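Local coordinates for glycosyl hydrolase family 61, 2 protein (Heterobasidion irregulare TC 32-1, PDB 5NNS), which oxidatively cleaves cellulose and related polysaccharides at C1 with a single active-site copper, as a secreted AA9 lytic polysaccharide monooxygenase, at residues G16-P19 with Y20-P23; G53-G57 with S58-S62; A99-S102 with S103-W106; S142-A146 with G147-L151. All coordinates share one frame; numbering follows the deposited sequence.

All four contacts are local folds of the chain. Contacts 1 and 2 are surface contacts in the long loop between strands 12-15 and 63-66, and touch where Leu56 CD2 packs on Phe17 and Pro23. Contacts 3 and 4 are partly buried at the starts of inner strands of the mixed sheet, one leading into strand 106-116 and the other entering strand 147-157; Ile150 of contact 4 packs on Leu104 and Trp106 of contact 3. Contact 1 rests on proline and ring packing beside the substrate-binding surface. In contacts 2 and 3, side chains join backbone turn bonds, through a glutamine amide and through serine and indole donors. Contact 4 joins one tyrosine hydroxyl bond to leucine-ring packing.

Contact 1 (G16-P19 with Y20-P23); sequences GFVP and YNTP. With AKR (acrylic acid), chain O.
Val18 and Asn21 are the ends of a type II beta turn with Pro19 and Tyr20 at its corners, Tyr20 taking the positive phi (72°) that the second corner of such a turn requires. Across the turn, CG1 of Val18 lies 3.5 Å from ND2 of Asn21; the valine methyl is anti to its own N (chi1 178°), which carries it to the amide. Asn21 ND2 gives an almost straight hydrogen bond (174°) to O of a bound acrylic acid molecule, 2.6 Å away. With an alanine here, that acrylic acid oxygen would probably lose its amide donor, and the Val18 methyl the group it lies against. The turn belongs to the long loop, L2 in AA9 enzymes, that helps form the flat cellulose-binding surface beside the copper, and Tyr20 is one of the residues that bind the glucan chain. At its base the phenol is flanked by the proline, with CD2 of Tyr20 3.8 Å from CB of Pro19, while its OH is hydrogen-bonded to Thr35 and Tyr36. Further back, Phe17 presents an edge to Pro23, its CE1 3.7 Å from Pro23 CA and 3.8 Å from Pro23 CB. The side-chain amide of Gln26 ties both sides together, OE1 accepting from Val18 N and NE2 donating to Thr22 O.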
loop_
_atom_site.group_PDB
_atom_site.type_symbol
_atom_site.label_atom_id
_atom_site.label_comp_id
_atom_site.label_asym_id
_atom_site.label_seq_id
_atom_site.Cartn_x
_atom_site.Cartn_y
_atom_site.Cartn_z
ATOM N N GLY A 16 4.605 9.820 10.019
ATOM C CA GLY A 16 3.311 9.620 9.357
ATOM C C GLY A 16 2.211 10.357 10.101
ATOM O O GLY A 16 2.476 11.064 11.076
ATOM N N PHE A 17 0.974 10.176 9.647
ATOM C CA PHE A 17 -0.196 10.706 10.343
ATOM C C PHE A 17 -0.418 9.916 11.631
ATOM O O PHE A 17 -0.124 8.726 11.679
ATOM C CB PHE A 17 -1.442 10.624 9.449
ATOM C CG PHE A 17 -2.618 11.382 9.989
ATOM C CD1 PHE A 17 -2.731 12.752 9.774
ATOM C CD2 PHE A 17 -3.599 10.738 10.727
ATOM C CE1 PHE A 17 -3.802 13.460 10.280
ATOM C CE2 PHE A 17 -4.681 11.442 11.231
ATOM C CZ PHE A 17 -4.780 12.808 11.011
ATOM N N VAL A 18 -0.918 10.589 12.667
ATOM C CA VAL A 18 -1.276 9.949 13.937
ATOM C C VAL A 18 -2.800 9.745 13.963
ATOM O O VAL A 18 -3.547 10.716 14.107
ATOM C CB VAL A 18 -0.828 10.781 15.167
ATOM C CG1 VAL A 18 -1.252 10.104 16.469
ATOM C CG2 VAL A 18 0.682 10.995 15.150
ATOM N N PRO A 19 -3.269 8.488 13.806
ATOM C CA PRO A 19 -4.722 8.253 13.836
ATOM C C PRO A 19 -5.373 8.549 15.190
ATOM O O PRO A 19 -4.689 8.598 16.215
ATOM C CB PRO A 19 -4.857 6.761 13.489
ATOM C CG PRO A 19 -3.514 6.181 13.748
ATOM C CD PRO A 19 -2.527 7.261 13.463
ATOM N N TYR A 20 -6.687 8.765 15.159
ATOM C CA TYR A 20 -7.510 9.104 16.334
ATOM C C TYR A 20 -7.318 10.523 16.878
ATOM O O TYR A 20 -8.168 10.999 17.618
ATOM C CB TYR A 20 -7.348 8.093 17.480
ATOM C CG TYR A 20 -7.611 6.667 17.093
ATOM C CD1 TYR A 20 -8.904 6.167 17.073
ATOM C CD2 TYR A 20 -6.561 5.804 16.755
ATOM C CE1 TYR A 20 -9.155 4.851 16.722
ATOM C CE2 TYR A 20 -6.800 4.479 16.405
ATOM C CZ TYR A 20 -8.100 4.006 16.395
ATOM O OH TYR A 20 -8.346 2.698 16.041
ATOM N N ASN A 21 -6.204 11.175 16.557
ATOM C CA ASN A 21 -6.040 12.598 16.802
ATOM C C ASN A 21 -6.571 13.380 15.616
ATOM O O ASN A 21 -6.610 12.878 14.486
ATOM C CB ASN A 21 -4.566 12.961 17.022
ATOM C CG ASN A 21 -4.020 12.452 18.347
ATOM O OD1 ASN A 21 -4.753 11.942 19.203
ATOM N ND2 ASN A 21 -2.717 12.599 18.523
ATOM N N THR A 22 -6.971 14.620 15.891
ATOM C CA THR A 22 -7.458 15.541 14.868
ATOM C C THR A 22 -6.366 15.833 13.832
ATOM O O THR A 22 -5.184 15.845 14.181
ATOM C CB THR A 22 -7.962 16.865 15.494
ATOM O OG1 THR A 22 -8.599 17.656 14.485
ATOM C CG2 THR A 22 -6.818 17.679 16.131
ATOM N N PRO A 23 -6.753 16.038 12.553
ATOM C CA PRO A 23 -5.728 16.379 11.560
ATOM C C PRO A 23 -5.161 17.791 11.730
ATOM O O PRO A 23 -4.029 18.040 11.315
ATOM C CB PRO A 23 -6.458 16.221 10.216
ATOM C CG PRO A 23 -7.906 16.325 10.537
ATOM C CD PRO A 23 -8.066 15.787 11.926
HETATM C CA AKR O . -2.631 13.828 21.573
HETATM C CB AKR O . -2.665 14.941 22.291
HETATM C C AKR O . -1.410 12.995 21.431
HETATM O O AKR O . -1.487 11.934 20.772
HETATM O OXT AKR O . -0.327 13.330 21.955
#

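Contact 2 (G53-G57 with S58-S62); sequences GASLG and SAQKS
Two overlapping beta turns, Leu56-Ala59 and Gly57-Gln60, reverse the chain here, and the amide of Gln60 reaches back to fasten the extended approach, residues 54-56, to them. The first turn is close to type II', with Gly57 at phi 63° and psi -121°, and is closed by a weak hydrogen bond from Ala59 N to Leu56 O (3.1 Å). A hydrogen bond from Gln60 N to Gly57 O (3.3 Å) closes the second. The Gln60 chain bends at its second torsion (chi2 64°) and brings OE1 to the backbone N of Leu56, which donates to it at 2.8 Å, in the carbonyl plane and on a lone pair. Gln60 NE2 makes a weak bond to Lys61 O (3.3 Å), so both ends of the group are used and its flip is defined. This is the last reversal of the long loop before strand 63-66, which joins the edge of the mixed sheet; Gln60 also touches Gln172 of strand 165-176. Leu56 crosses Gln60 at about a right angle, its CB and CG both close to OE1, with CB 3.4 Å from that oxygen and 4.2 Å from CB of Ala59. On the approach, Ser55 OG is held mainly by Thr97 O and receives a long, weak bond from Gly57 N at 3.4 Å.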
loop_
_atom_site.group_PDB
_atom_site.type_symbol
_atom_site.label_atom_id
_atom_site.label_comp_id
_atom_site.label_asym_id
_atom_site.label_seq_id
_atom_site.Cartn_x
_atom_site.Cartn_y
_atom_site.Cartn_z
ATOM N N GLY A 53 -8.515 9.630 4.126
ATOM C CA GLY A 53 -7.545 9.749 3.033
ATOM C C GLY A 53 -7.240 11.187 2.648
ATOM O O GLY A 53 -6.634 11.438 1.603
ATOM N N ALA A 54 -7.620 12.129 3.513
ATOM C CA ALA A 54 -7.611 13.540 3.162
ATOM C C ALA A 54 -6.196 14.098 3.097
ATOM O O ALA A 54 -5.293 13.659 3.819
ATOM C CB ALA A 54 -8.445 14.341 4.151
ATOM N N SER A 55 -6.020 15.051 2.192
ATOM C CA SER A 55 -4.838 15.894 2.150
ATOM C C SER A 55 -4.822 16.791 3.389
ATOM O O SER A 55 -5.870 17.097 3.949
ATOM C CB SER A 55 -4.890 16.755 0.889
ATOM O OG SER A 55 -3.790 17.628 0.797
ATOM N N LEU A 56 -3.629 17.211 3.800
ATOM C CA LEU A 56 -3.468 18.137 4.927
ATOM C C LEU A 56 -3.287 19.607 4.502
ATOM O O LEU A 56 -2.887 20.439 5.320
ATOM C CB LEU A 56 -2.295 17.683 5.806
ATOM C CG LEU A 56 -2.420 16.277 6.404
ATOM C CD1 LEU A 56 -1.128 15.897 7.102
ATOM C CD2 LEU A 56 -3.592 16.195 7.367
ATOM N N GLY A 57 -3.583 19.925 3.241
ATOM C CA GLY A 57 -3.551 21.304 2.757
ATOM C C GLY A 57 -2.161 21.915 2.817
ATOM O O GLY A 57 -1.218 21.388 2.215
ATOM N N SER A 58 -2.035 23.020 3.550
ATOM C CA SER A 58 -0.745 23.698 3.729
ATOM C C SER A 58 0.231 22.902 4.612
ATOM O O SER A 58 1.445 23.045 4.462
ATOM C CB SER A 58 -0.954 25.097 4.312
ATOM O OG SER A 58 -1.771 25.038 5.464
ATOM N N ALA A 59 -0.298 22.075 5.520
ATOM C CA ALA A 59 0.529 21.180 6.347
ATOM C C ALA A 59 0.980 19.893 5.626
ATOM O O ALA A 59 1.794 19.138 6.172
ATOM C CB ALA A 59 -0.202 20.827 7.637
ATOM N N GLN A 60 0.465 19.645 4.418
ATOM C CA GLN A 60 0.805 18.443 3.653
ATOM C C GLN A 60 2.227 18.539 3.118
ATOM O O GLN A 60 2.562 19.498 2.425
ATOM C CB GLN A 60 -0.170 18.264 2.482
ATOM C CG GLN A 60 -0.027 16.952 1.711
ATOM C CD GLN A 60 -0.344 15.730 2.553
ATOM O OE1 GLN A 60 -1.393 15.661 3.185
ATOM N NE2 GLN A 60 0.560 14.762 2.561
ATOM N N LYS A 61 3.053 17.546 3.442
ATOM C CA LYS A 61 4.420 17.458 2.927
ATOM C C LYS A 61 4.498 16.454 1.772
ATOM O O LYS A 61 3.551 15.703 1.531
ATOM C CB LYS A 61 5.390 17.049 4.041
ATOM C CG LYS A 61 5.294 17.862 5.336
ATOM C CD LYS A 61 6.652 17.948 6.042
ATOM C CE LYS A 61 6.551 18.188 7.547
ATOM N NZ LYS A 61 6.470 16.931 8.354
ATOM N N SER A 62 5.619 16.482 1.048
ATOM C CA SER A 62 5.983 15.456 0.054
ATOM C C SER A 62 7.467 15.095 0.218
ATOM O O SER A 62 8.289 15.968 0.477
ATOM C CB SER A 62 5.745 15.950 -1.381
ATOM O OG SER A 62 4.370 16.148 -1.667
#

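Contact 3 (A99-S102 with S103-W106); sequences ATTS and SLEW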
loop_
_atom_site.group_PDB
_atom_site.type_symbol
_atom_site.label_atom_id
_atom_site.label_comp_id
_atom_site.label_asym_id
_atom_site.label_seq_id
_atom_site.Cartn_x
_atom_site.Cartn_y
_atom_site.Cartn_z
ATOM N N ALA A 99 -4.887 16.305 -5.362
ATOM C CA ALA A 99 -5.361 15.172 -6.163
ATOM C C ALA A 99 -6.375 14.335 -5.397
ATOM O O ALA A 99 -6.190 14.071 -4.210
ATOM C CB ALA A 99 -4.185 14.300 -6.585
ATOM N N THR A 100 -7.445 13.928 -6.080
ATOM C CA THR A 100 -8.387 12.933 -5.559
ATOM C C THR A 100 -7.774 11.558 -5.851
ATOM O O THR A 100 -7.632 11.175 -7.017
ATOM C CB THR A 100 -9.782 13.067 -6.222
ATOM O OG1 THR A 100 -10.285 14.389 -6.020
ATOM C CG2 THR A 100 -10.777 12.087 -5.624
ATOM N N THR A 101 -7.394 10.834 -4.797
ATOM C CA THR A 101 -6.595 9.607 -4.952
ATOM C C THR A 101 -7.400 8.455 -5.579
ATOM O O THR A 101 -6.825 7.589 -6.253
ATOM C CB THR A 101 -5.939 9.155 -3.623
ATOM O OG1 THR A 101 -6.943 8.868 -2.649
ATOM C CG2 THR A 101 -4.984 10.235 -3.086
ATOM N N SER A 102 -8.721 8.469 -5.374
ATOM C CA SER A 102 -9.634 7.499 -5.994
ATOM C C SER A 102 -9.751 7.618 -7.522
ATOM O O SER A 102 -10.232 6.684 -8.168
ATOM C CB SER A 102 -11.032 7.601 -5.374
ATOM O OG SER A 102 -11.582 8.895 -5.555
ATOM N N SER A 103 -9.327 8.751 -8.089
ATOM C CA SER A 103 -9.342 8.957 -9.539
ATOM C C SER A 103 -8.031 8.594 -10.234
ATOM O O SER A 103 -7.958 8.659 -11.457
ATOM C CB SER A 103 -9.687 10.417 -9.855
ATOM O OG SER A 103 -8.614 11.278 -9.513
ATOM N N LEU A 104 -7.006 8.208 -9.475
ATOM C CA LEU A 104 -5.679 7.997 -10.048
ATOM C C LEU A 104 -5.535 6.620 -10.678
ATOM O O LEU A 104 -6.338 5.710 -10.429
ATOM C CB LEU A 104 -4.590 8.206 -8.991
ATOM C CG LEU A 104 -4.655 9.542 -8.233
ATOM C CD1 LEU A 104 -3.498 9.637 -7.249
ATOM C CD2 LEU A 104 -4.664 10.736 -9.184
ATOM N N GLU A 105 -4.500 6.493 -11.508
ATOM C CA GLU A 105 -4.129 5.226 -12.128
ATOM C C GLU A 105 -3.004 4.589 -11.325
ATOM O O GLU A 105 -1.877 5.093 -11.313
ATOM C CB GLU A 105 -3.693 5.445 -13.571
ATOM C CG GLU A 105 -4.848 5.697 -14.517
ATOM C CD GLU A 105 -4.370 6.007 -15.919
ATOM O OE1 GLU A 105 -3.931 7.155 -16.159
ATOM O OE2 GLU A 105 -4.435 5.102 -16.780
ATOM N N TRP A 106 -3.319 3.478 -10.667
ATOM C CA TRP A 106 -2.399 2.815 -9.741
ATOM C C TRP A 106 -1.684 1.665 -10.410
ATOM O O TRP A 106 -2.321 0.842 -11.070
ATOM C CB TRP A 106 -3.163 2.285 -8.528
ATOM C CG TRP A 106 -3.821 3.367 -7.787
ATOM C CD1 TRP A 106 -5.081 3.848 -7.987
ATOM C CD2 TRP A 106 -3.250 4.151 -6.738
ATOM N NE1 TRP A 106 -5.342 4.873 -7.107
ATOM C CE2 TRP A 106 -4.230 5.086 -6.335
ATOM C CE3 TRP A 106 -2.006 4.151 -6.091
ATOM C CZ2 TRP A 106 -4.008 6.010 -5.312
ATOM C CZ3 TRP A 106 -1.784 5.073 -5.066
ATOM C CH2 TRP A 106 -2.781 5.991 -4.691
HETATM O O HOH W 1 -7.394 14.414 -8.957
HETATM O O HOH W 2 -8.031 5.173 -8.640
#
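Leu104 lays its branched end against the carbonyl oxygens of Thr100 and Thr101, CG 3.6 Å from Thr100 O and CD1 3.9 Å from Thr101 CA, while CD2 approaches the methyl of Ala99. With CG anti to its own carbonyl carbon (chi1 -53°), the branch turns toward both threonines, while Leu104 CB sits 3.7 Å above the plane of the Trp106 ring, offset toward its rim. A serine here would take away the branched end, and a gap would probably open beside Ala99 and Thr101. The backbone makes a short 3-10 turn whose carbonyls also take side-chain donors. Thr100 O is gripped twice by Ser103, by its N at 3.1 Å and by its OG at 2.7 Å, the hydroxyl lying much nearer the carbonyl plane. Thr101 O accepts from Leu104 N (3.3 Å) and, at the edge of the indole, weakly from Trp106 NE1 (3.2 Å). Water 2 bridges Leu104 O, more weakly Ser102 O and Trp106 NE1, while Thr101 OG1 bonds to Ser48. The turn thus ties the loop after strand 85-91 to the start of strand 106-116, Leu104 and Trp106 both packing on Ala90 of strand 85-91 and Ile150 of strand 147-157.

Contact 4 (S142-A146 with G147-L151); sequences SSLAA and GNYIL
Tyr149 swings its ring back over the bend that opens strand 147-157, and its OH donates to Ala145 O, four residues earlier, at 2.6 Å. The donor is tilted from the carbonyl plane. This is a tyrosine corner, a feature of Greek-key beta-sandwiches in which a tyrosine near a strand end bonds back to the backbone of the connection before it. The phenol reaches the loop because CG lies beside the backbone N and anti to the carbonyl carbon (chi1 -67°). Between donor and acceptor the chain bends at Ala146 and Gly147. Gly147 has phi 162°, where a CB would be jammed 2.6 Å from Ala146 O, so the corner calls for glycine. Ala146 passes along the rim of the phenol, its C atom 4.2 Å from Tyr149 CE1. Leu144 comes to meet Tyr149 from the opposite direction, setting CD2 over one face of its ring in a CH-pi contact, 4.0 Å from the centroid and 17° off the normal. Leu144 CD1 lies 3.3 Å from Tyr149 OH, and Leu144 CG 3.7 Å from Tyr149 CZ. Met89 and Phe107 of neighbouring strands touch both Leu144 and Tyr149. One short hydrogen bond therefore probably offsets the cost of burying the hydroxyl among apolar groups and ties the incoming loop to the strand it becomes.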
loop_
_atom_site.group_PDB
_atom_site.type_symbol
_atom_site.label_atom_id
_atom_site.label_comp_id
_atom_site.label_asym_id
_atom_site.label_seq_id
_atom_site.Cartn_x
_atom_site.Cartn_y
_atom_site.Cartn_z
ATOM N N SER A 142 13.831 2.144 -10.940
ATOM C CA SER A 142 14.930 2.974 -11.479
ATOM C C SER A 142 14.541 3.801 -12.704
ATOM O O SER A 142 14.958 4.953 -12.831
ATOM C CB SER A 142 16.126 2.092 -11.856
ATOM O OG SER A 142 16.586 1.336 -10.748
ATOM N N SER A 143 13.731 3.208 -13.582
ATOM C CA SER A 143 13.323 3.826 -14.847
ATOM C C SER A 143 12.143 4.808 -14.776
ATOM O O SER A 143 11.868 5.499 -15.766
ATOM C CB SER A 143 12.961 2.726 -15.844
ATOM O OG SER A 143 11.831 2.002 -15.387
ATOM N N LEU A 144 11.451 4.872 -13.634
ATOM C CA LEU A 144 10.187 5.605 -13.528
ATOM C C LEU A 144 10.341 7.067 -13.954
ATOM O O LEU A 144 11.324 7.718 -13.591
ATOM C CB LEU A 144 9.651 5.528 -12.093
ATOM C CG LEU A 144 8.319 6.203 -11.755
ATOM C CD1 LEU A 144 7.181 5.598 -12.559
ATOM C CD2 LEU A 144 8.033 6.092 -10.263
ATOM N N ALA A 145 9.375 7.568 -14.725
ATOM C CA ALA A 145 9.388 8.954 -15.189
ATOM C C ALA A 145 9.312 9.907 -14.002
ATOM O O ALA A 145 8.542 9.674 -13.069
ATOM C CB ALA A 145 8.226 9.216 -16.137
ATOM N N ALA A 146 10.115 10.969 -14.034
ATOM C CA ALA A 146 10.075 11.996 -12.983
ATOM C C ALA A 146 8.668 12.583 -12.878
ATOM O O ALA A 146 7.969 12.730 -13.884
ATOM C CB ALA A 146 11.096 13.097 -13.252
ATOM N N GLY A 147 8.252 12.888 -11.653
ATOM C CA GLY A 147 6.937 13.459 -11.418
ATOM C C GLY A 147 6.469 13.335 -9.989
ATOM O O GLY A 147 7.220 12.897 -9.105
ATOM N N ASN A 148 5.217 13.728 -9.786
ATOM C CA ASN A 148 4.565 13.688 -8.488
ATOM C C ASN A 148 3.753 12.398 -8.397
ATOM O O ASN A 148 2.926 12.118 -9.280
ATOM C CB ASN A 148 3.660 14.905 -8.329
ATOM C CG ASN A 148 4.401 16.211 -8.550
ATOM O OD1 ASN A 148 5.477 16.429 -7.987
ATOM N ND2 ASN A 148 3.831 17.086 -9.377
ATOM N N TYR A 149 4.007 11.620 -7.344
ATOM C CA TYR A 149 3.410 10.296 -7.160
ATOM C C TYR A 149 2.929 10.071 -5.733
ATOM O O TYR A 149 3.545 10.563 -4.778
ATOM C CB TYR A 149 4.435 9.199 -7.458
ATOM C CG TYR A 149 4.878 9.089 -8.889
ATOM C CD1 TYR A 149 5.903 9.894 -9.379
ATOM C CD2 TYR A 149 4.300 8.154 -9.753
ATOM C CE1 TYR A 149 6.333 9.788 -10.691
ATOM C CE2 TYR A 149 4.720 8.039 -11.072
ATOM C CZ TYR A 149 5.739 8.858 -11.536
ATOM O OH TYR A 149 6.163 8.749 -12.838
ATOM N N ILE A 150 1.844 9.309 -5.591
ATOM C CA ILE A 150 1.510 8.690 -4.312
ATOM C C ILE A 150 2.267 7.362 -4.213
ATOM O O ILE A 150 2.386 6.649 -5.208
ATOM C CB ILE A 150 0.003 8.395 -4.176
ATOM C CG1 ILE A 150 -0.829 9.677 -4.302
ATOM C CG2 ILE A 150 -0.290 7.695 -2.851
ATOM C CD1 ILE A 150 -0.536 10.742 -3.260
ATOM N N LEU A 151 2.776 7.055 -3.021
ATOM C CA LEU A 151 3.343 5.749 -2.694
ATOM C C LEU A 151 2.406 5.098 -1.691
ATOM O O LEU A 151 2.190 5.643 -0.604
ATOM C CB LEU A 151 4.730 5.896 -2.063
ATOM C CG LEU A 151 5.413 4.615 -1.555
ATOM C CD1 LEU A 151 5.750 3.710 -2.727
ATOM C CD2 LEU A 151 6.661 4.942 -0.741
#